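Local coordinates for putative alpha-L-fucosidase (Bacteroides thetaiotaomicron, PDB 4H41), which is a putative alpha-L-fucosidase, probably a TIM-barrel glycoside hydrolase acting in the breakdown of host glycans, at residues F60-I68 and Y330-K340. Sequence-based numbering, arbitrary orientation.
Sequences FQHMKRIGI and YDRYREYFEIK
The axes of helical segments 60-65 and 330-337 run at 23° to each other, 12.5 Å apart at their closest, and bring Ile66 beside Ile339. They belong to the outer helices that follow the first and the last strand of a closed eight-stranded TIM barrel, so the contact joins the two ends of the ring. Each helix ends in a Schellman motif, with Gly67 and Glu338 at positive phi. Tyr330 reaches across to the other helix. With CG anti to the backbone N (chi1 -174°), its OH donates to a lone pair of His62 O, in the carbonyl plane, at 2.7 Å. Ile66 CG2 packs 3.6 Å from Tyr330 CE1, and Ile66 CD1 reaches Tyr333 CE1. Phe313 also touches Ile66. Tyr333 OH bonds to Ile34 N and to a water shared with Ile66 O. Arg65 is extended and grips the C-terminal carboxylate of Lys340 side-on. NE donates to Lys340 O at 3.0 Å, and NH2 makes a salt bridge to Lys340 OXT at 2.9 Å. The Arg334 guanidinium lies flat on that of Arg65, centres 3.8 Å apart. The nearby carboxylate probably offsets their like charges. Arg334 NH1 donates to Ile339 O at 2.7 Å. With an alanine at Arg334, Ile339 O would probably lose its NH1 donor and one face of the Arg65 guanidinium its stacking partner. Ile339 CG2 sits 3.4 Å from Arg65 O. One water donates to both Arg65 O and Lys340 O. Another accepts from Arg65 NH1, donates to Tyr330 OH and bonds to His62 ND1.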
ATOM      1  N   PHE B  60      19.691   0.371 -14.165  1.00 16.48           N
ATOM      2  CA  PHE B  60      20.993   1.049 -14.165  1.00 15.47           C
ATOM      3  C   PHE B  60      21.040   2.093 -15.295  1.00 18.37           C
ATOM      4  O   PHE B  60      21.660   3.153 -15.140  1.00 18.87           O
ATOM      5  CB  PHE B  60      22.134   0.052 -14.275  1.00 17.66           C
ATOM      6  CG  PHE B  60      22.664  -0.422 -12.931  1.00 18.36           C
ATOM      7  CD1 PHE B  60      21.863  -1.183 -12.076  1.00 20.83           C
ATOM      8  CD2 PHE B  60      23.966  -0.132 -12.534  1.00 20.70           C
ATOM      9  CE1 PHE B  60      22.339  -1.621 -10.836  1.00 22.15           C
ATOM     10  CE2 PHE B  60      24.459  -0.609 -11.311  1.00 23.21           C
ATOM     11  CZ  PHE B  60      23.654  -1.387 -10.493  1.00 21.85           C
ATOM     12  N   GLN B  61      20.391   1.806 -16.439  1.00 18.55           N
ATOM     13  CA  GLN B  61      20.280   2.772 -17.534  1.00 17.78           C
ATOM     14  C   GLN B  61      19.474   4.011 -17.107  1.00 22.94           C
ATOM     15  O   GLN B  61      19.892   5.135 -17.418  1.00 20.36           O
ATOM     16  CB  GLN B  61      19.621   2.144 -18.757  1.00 19.02           C
ATOM     17  CG  GLN B  61      20.426   1.035 -19.420  1.00 22.61           C
ATOM     18  CD  GLN B  61      19.652   0.460 -20.556  1.00 32.70           C
ATOM     19  OE1 GLN B  61      19.221   1.202 -21.445  1.00 34.25           O
ATOM     20  NE2 GLN B  61      19.501  -0.863 -20.605  1.00 29.81           N
ATOM     21  N   HIS B  62      18.366   3.810 -16.351  1.00 18.98           N
ATOM     22  CA  HIS B  62      17.538   4.934 -15.860  1.00 18.70           C
ATOM     23  C   HIS B  62      18.359   5.764 -14.867  1.00 22.05           C
ATOM     24  O   HIS B  62      18.266   6.991 -14.855  1.00 20.73           O
ATOM     25  CB  HIS B  62      16.199   4.464 -15.194  1.00 18.41           C
ATOM     26  CG  HIS B  62      15.217   3.783 -16.115  1.00 21.36           C
ATOM     27  ND1 HIS B  62      14.858   4.343 -17.334  1.00 24.07           N
ATOM     28  CD2 HIS B  62      14.478   2.671 -15.914  1.00 22.83           C
ATOM     29  CE1 HIS B  62      13.968   3.517 -17.867  1.00 24.13           C
ATOM     30  NE2 HIS B  62      13.716   2.482 -17.052  1.00 23.53           N
HETATM   31  N   MSE B  63      19.215   5.099 -14.069  1.00 18.85           N
HETATM   32  CA  MSE B  63      20.093   5.791 -13.120  1.00 16.58           C
HETATM   33  C   MSE B  63      21.134   6.608 -13.833  1.00 19.82           C
HETATM   34  O   MSE B  63      21.352   7.771 -13.506  1.00 18.95           O
HETATM   35  CB  MSE B  63      20.805   4.779 -12.205  1.00 17.03           C
HETATM   36  CG  MSE B  63      19.901   4.049 -11.239  1.00 18.47           C
HETATM   37 SE   MSE B  63      20.996   2.644 -10.416  0.75 22.12          SE
HETATM   38  CE  MSE B  63      19.567   1.545  -9.711  1.00 21.08           C
ATOM     39  N   LYS B  64      21.761   6.012 -14.851  1.00 20.03           N
ATOM     40  CA  LYS B  64      22.819   6.692 -15.594  1.00 18.28           C
ATOM     41  C   LYS B  64      22.318   7.954 -16.266  1.00 20.80           C
ATOM     42  O   LYS B  64      23.025   8.975 -16.279  1.00 19.34           O
ATOM     43  CB  LYS B  64      23.409   5.747 -16.643  1.00 20.13           C
ATOM     44  CG  LYS B  64      24.666   6.258 -17.353  1.00 25.72           C
ATOM     45  CD  LYS B  64      25.848   6.239 -16.435  1.00 38.43           C
ATOM     46  CE  LYS B  64      27.140   6.644 -17.089  1.00 35.52           C
ATOM     47  NZ  LYS B  64      28.202   6.601 -16.066  1.00 37.26           N
ATOM     48  N   ARG B  65      21.093   7.915 -16.793  1.00 17.18           N
ATOM     49  CA  ARG B  65      20.499   9.081 -17.442  1.00 17.48           C
ATOM     50  C   ARG B  65      20.474  10.304 -16.536  1.00 22.92           C
ATOM     51  O   ARG B  65      20.623  11.416 -17.033  1.00 21.56           O
ATOM     52  CB  ARG B  65      19.101   8.741 -17.898  1.00 19.33           C
ATOM     53  CG  ARG B  65      18.424   9.839 -18.664  1.00 25.90           C
ATOM     54  CD  ARG B  65      17.072   9.401 -19.114  1.00 31.03           C
ATOM     55  NE  ARG B  65      16.424  10.448 -19.896  1.00 32.35           N
ATOM     56  CZ  ARG B  65      15.188  10.379 -20.364  1.00 43.17           C
ATOM     57  NH1 ARG B  65      14.434   9.311 -20.119  1.00 31.71           N
ATOM     58  NH2 ARG B  65      14.694  11.373 -21.084  1.00 36.34           N
ATOM     59  N   ILE B  66      20.243  10.141 -15.227  1.00 19.31           N
ATOM     60  CA  ILE B  66      20.186  11.288 -14.328  1.00 17.91           C
ATOM     61  C   ILE B  66      21.502  11.575 -13.603  1.00 22.78           C
ATOM     62  O   ILE B  66      21.537  12.477 -12.771  1.00 24.57           O
ATOM     63  CB  ILE B  66      19.004  11.204 -13.323  1.00 20.46           C
ATOM     64  CG1 ILE B  66      19.118  10.002 -12.370  1.00 20.09           C
ATOM     65  CG2 ILE B  66      17.696  11.199 -14.056  1.00 19.03           C
ATOM     66  CD1 ILE B  66      18.226  10.140 -11.122  1.00 23.43           C
ATOM     67  N   GLY B  67      22.581  10.893 -13.957  1.00 18.60           N
ATOM     68  CA  GLY B  67      23.888  11.173 -13.383  1.00 19.33           C
ATOM     69  C   GLY B  67      24.228  10.449 -12.104  1.00 21.28           C
ATOM     70  O   GLY B  67      25.144  10.860 -11.403  1.00 18.76           O
ATOM     71  N   ILE B  68      23.576   9.325 -11.825  1.00 18.33           N
ATOM     72  CA  ILE B  68      23.966   8.521 -10.681  1.00 18.06           C
ATOM     73  C   ILE B  68      25.327   7.900 -11.054  1.00 20.98           C
ATOM     74  O   ILE B  68      25.502   7.383 -12.158  1.00 18.96           O
ATOM     75  CB  ILE B  68      22.881   7.510 -10.275  1.00 20.45           C
ATOM     76  CG1 ILE B  68      21.752   8.257  -9.481  1.00 19.85           C
ATOM     77  CG2 ILE B  68      23.469   6.346  -9.448  1.00 18.38           C
ATOM     78  CD1 ILE B  68      20.505   7.519  -9.306  1.00 27.66           C
ATOM     79  N   TYR B 330      10.375  10.878 -11.223  1.00 14.36           N
ATOM     80  CA  TYR B 330      11.560  10.934 -12.102  1.00 15.75           C
ATOM     81  C   TYR B 330      11.404  12.052 -13.124  1.00 17.65           C
ATOM     82  O   TYR B 330      12.335  12.806 -13.333  1.00 16.62           O
ATOM     83  CB  TYR B 330      11.711   9.590 -12.804  1.00 14.93           C
ATOM     84  CG  TYR B 330      12.958   9.404 -13.641  1.00 16.51           C
ATOM     85  CD1 TYR B 330      14.123   8.897 -13.082  1.00 18.01           C
ATOM     86  CD2 TYR B 330      12.910   9.530 -15.019  1.00 17.12           C
ATOM     87  CE1 TYR B 330      15.225   8.577 -13.864  1.00 15.99           C
ATOM     88  CE2 TYR B 330      14.015   9.233 -15.814  1.00 18.79           C
ATOM     89  CZ  TYR B 330      15.155   8.719 -15.234  1.00 17.95           C
ATOM     90  OH  TYR B 330      16.229   8.391 -16.027  1.00 18.09           O
ATOM     91  N   ASP B 331      10.205  12.192 -13.704  1.00 13.49           N
ATOM     92  CA  ASP B 331       9.915  13.260 -14.670  1.00 13.93           C
ATOM     93  C   ASP B 331       9.972  14.641 -14.014  1.00 17.46           C
ATOM     94  O   ASP B 331      10.564  15.536 -14.580  1.00 15.75           O
ATOM     95  CB  ASP B 331       8.559  13.043 -15.313  1.00 15.86           C
ATOM     96  CG  ASP B 331       8.456  11.819 -16.201  1.00 28.23           C
ATOM     97  OD1 ASP B 331       9.519  11.249 -16.562  1.00 25.81           O
ATOM     98  OD2 ASP B 331       7.307  11.395 -16.494  1.00 26.14           O
ATOM     99  N   ARG B 332       9.387  14.809 -12.827  1.00 14.58           N
ATOM    100  CA  ARG B 332       9.433  16.119 -12.117  1.00 13.66           C
ATOM    101  C   ARG B 332      10.867  16.487 -11.761  1.00 17.26           C
ATOM    102  O   ARG B 332      11.254  17.661 -11.853  1.00 13.76           O
ATOM    103  CB  ARG B 332       8.580  16.097 -10.843  1.00 14.73           C
ATOM    104  CG  ARG B 332       7.101  15.765 -11.002  1.00 15.08           C
ATOM    105  CD  ARG B 332       6.251  16.793 -11.747  1.00 16.48           C
ATOM    106  NE  ARG B 332       6.483  16.822 -13.195  1.00 17.51           N
ATOM    107  CZ  ARG B 332       6.122  15.886 -14.073  1.00 19.42           C
ATOM    108  NH1 ARG B 332       5.439  14.809 -13.682  1.00 17.86           N
ATOM    109  NH2 ARG B 332       6.426  16.022 -15.349  1.00 21.50           N
ATOM    110  N   TYR B 333      11.658  15.485 -11.354  1.00 14.14           N
ATOM    111  CA  TYR B 333      13.079  15.640 -11.007  1.00 14.80           C
ATOM    112  C   TYR B 333      13.880  16.093 -12.219  1.00 18.65           C
ATOM    113  O   TYR B 333      14.642  17.070 -12.149  1.00 16.76           O
ATOM    114  CB  TYR B 333      13.593  14.310 -10.445  1.00 14.61           C
ATOM    115  CG  TYR B 333      15.028  14.327 -10.022  1.00 15.74           C
ATOM    116  CD1 TYR B 333      16.038  14.050 -10.926  1.00 16.87           C
ATOM    117  CD2 TYR B 333      15.385  14.625  -8.711  1.00 16.75           C
ATOM    118  CE1 TYR B 333      17.379  14.071 -10.542  1.00 14.84           C
ATOM    119  CE2 TYR B 333      16.720  14.596  -8.301  1.00 17.27           C
ATOM    120  CZ  TYR B 333      17.714  14.347  -9.227  1.00 20.06           C
ATOM    121  OH  TYR B 333      19.024  14.401  -8.848  1.00 19.26           O
ATOM    122  N   ARG B 334      13.685  15.438 -13.354  1.00 16.71           N
ATOM    123  CA  ARG B 334      14.378  15.830 -14.577  1.00 14.77           C
ATOM    124  C   ARG B 334      14.012  17.214 -15.034  1.00 19.51           C
ATOM    125  O   ARG B 334      14.860  17.922 -15.594  1.00 17.85           O
ATOM    126  CB  ARG B 334      14.081  14.842 -15.720  1.00 17.44           C
ATOM    127  CG  ARG B 334      14.777  13.500 -15.551  1.00 19.22           C
ATOM    128  CD  ARG B 334      15.038  12.834 -16.871  1.00 25.44           C
ATOM    129  NE  ARG B 334      13.790  12.620 -17.591  1.00 29.70           N
ATOM    130  CZ  ARG B 334      13.400  13.255 -18.696  1.00 40.10           C
ATOM    131  NH1 ARG B 334      14.165  14.195 -19.242  1.00 40.11           N
ATOM    132  NH2 ARG B 334      12.251  12.945 -19.271  1.00 38.91           N
ATOM    133  N   GLU B 335      12.741  17.602 -14.860  1.00 15.62           N
ATOM    134  CA  GLU B 335      12.321  18.935 -15.247  1.00 16.62           C
ATOM    135  C   GLU B 335      13.004  20.028 -14.393  1.00 18.97           C
ATOM    136  O   GLU B 335      13.524  21.008 -14.908  1.00 18.77           O
ATOM    137  CB  GLU B 335      10.782  19.051 -15.143  1.00 19.00           C
ATOM    138  CG  GLU B 335      10.121  18.344 -16.301  1.00 30.66           C
ATOM    139  CD  GLU B 335       8.607  18.274 -16.279  1.00 50.18           C
ATOM    140  OE1 GLU B 335       8.014  18.723 -15.274  1.00 28.03           O
ATOM    141  OE2 GLU B 335       8.026  17.653 -17.199  1.00 38.58           O
ATOM    142  N   TYR B 336      13.054  19.831 -13.100  1.00 14.52           N
ATOM    143  CA  TYR B 336      13.675  20.778 -12.162  1.00 14.32           C
ATOM    144  C   TYR B 336      15.162  20.901 -12.362  1.00 18.62           C
ATOM    145  O   TYR B 336      15.681  22.008 -12.247  1.00 18.80           O
ATOM    146  CB  TYR B 336      13.354  20.327 -10.732  1.00 14.03           C
ATOM    147  CG  TYR B 336      14.001  21.142  -9.637  1.00 16.26           C
ATOM    148  CD1 TYR B 336      13.459  22.357  -9.225  1.00 18.81           C
ATOM    149  CD2 TYR B 336      15.170  20.712  -9.023  1.00 17.73           C
ATOM    150  CE1 TYR B 336      14.059  23.105  -8.207  1.00 19.34           C
ATOM    151  CE2 TYR B 336      15.793  21.473  -8.027  1.00 18.72           C
ATOM    152  CZ  TYR B 336      15.204  22.631  -7.585  1.00 20.66           C
ATOM    153  OH  TYR B 336      15.840  23.324  -6.582  1.00 18.91           O
ATOM    154  N   PHE B 337      15.843  19.793 -12.711  1.00 17.47           N
ATOM    155  CA  PHE B 337      17.271  19.763 -12.916  1.00 18.50           C
ATOM    156  C   PHE B 337      17.678  19.877 -14.376  1.00 23.06           C
ATOM    157  O   PHE B 337      18.868  19.817 -14.657  1.00 20.77           O
ATOM    158  CB  PHE B 337      17.857  18.489 -12.303  1.00 19.32           C
ATOM    159  CG  PHE B 337      17.990  18.616 -10.805  1.00 18.65           C
ATOM    160  CD1 PHE B 337      18.837  19.572 -10.247  1.00 19.90           C
ATOM    161  CD2 PHE B 337      17.337  17.749  -9.961  1.00 18.05           C
ATOM    162  CE1 PHE B 337      18.998  19.669  -8.858  1.00 19.95           C
ATOM    163  CE2 PHE B 337      17.452  17.878  -8.566  1.00 21.14           C
ATOM    164  CZ  PHE B 337      18.269  18.849  -8.022  1.00 18.45           C
ATOM    165  N   GLU B 338      16.725  20.057 -15.279  1.00 18.36           N
ATOM    166  CA  GLU B 338      16.928  20.225 -16.714  1.00 20.46           C
ATOM    167  C   GLU B 338      17.782  19.085 -17.280  1.00 27.02           C
ATOM    168  O   GLU B 338      18.727  19.302 -18.027  1.00 25.71           O
ATOM    169  CB  GLU B 338      17.528  21.611 -17.015  1.00 21.98           C
ATOM    170  CG  GLU B 338      16.552  22.702 -16.647  1.00 27.08           C
ATOM    171  CD  GLU B 338      16.950  24.052 -17.200  1.00 42.55           C
ATOM    172  OE1 GLU B 338      18.107  24.465 -16.987  1.00 40.61           O
ATOM    173  OE2 GLU B 338      16.103  24.698 -17.853  1.00 45.00           O
ATOM    174  N   ILE B 339      17.413  17.851 -16.909  1.00 22.63           N
ATOM    175  CA  ILE B 339      18.123  16.651 -17.366  1.00 21.30           C
ATOM    176  C   ILE B 339      17.426  16.132 -18.599  1.00 27.21           C
ATOM    177  O   ILE B 339      16.231  15.811 -18.540  1.00 25.95           O
ATOM    178  CB  ILE B 339      18.169  15.594 -16.243  1.00 22.09           C
ATOM    179  CG1 ILE B 339      18.946  16.132 -15.017  1.00 21.64           C
ATOM    180  CG2 ILE B 339      18.801  14.293 -16.770  1.00 24.91           C
ATOM    181  CD1 ILE B 339      18.833  15.287 -13.794  1.00 20.93           C
ATOM    182  N   LYS B 340      18.185  15.906 -19.669  1.00 26.27           N
ATOM    183  CA  LYS B 340      17.613  15.425 -20.927  1.00 33.13           C
ATOM    184  C   LYS B 340      17.281  13.920 -20.903  1.00 39.64           C
ATOM    185  O   LYS B 340      17.782  13.154 -20.030  1.00 36.06           O
ATOM    186  CB  LYS B 340      18.552  15.756 -22.109  1.00 37.82           C
ATOM    187  CG  LYS B 340      19.572  14.678 -22.476  1.00 54.55           C
ATOM    188  CD  LYS B 340      20.924  15.171 -23.080  1.00 57.67           C
ATOM    189  CE  LYS B 340      21.335  14.477 -24.377  1.00 62.08           C
ATOM    190  NZ  LYS B 340      21.756  15.424 -25.452  1.00 62.24           N
ATOM    191  OXT LYS B 340      16.541  13.514 -21.818  1.00 48.01           O
TER
HETATM  192  O   HOH W   1      14.867   6.920 -18.479  1.00 32.17           O
HETATM  193  O   HOH W   2      20.416  12.556 -19.402  1.00 23.07           O
HETATM  194  O   HOH W   3      20.851  13.496 -10.398  1.00 23.65           O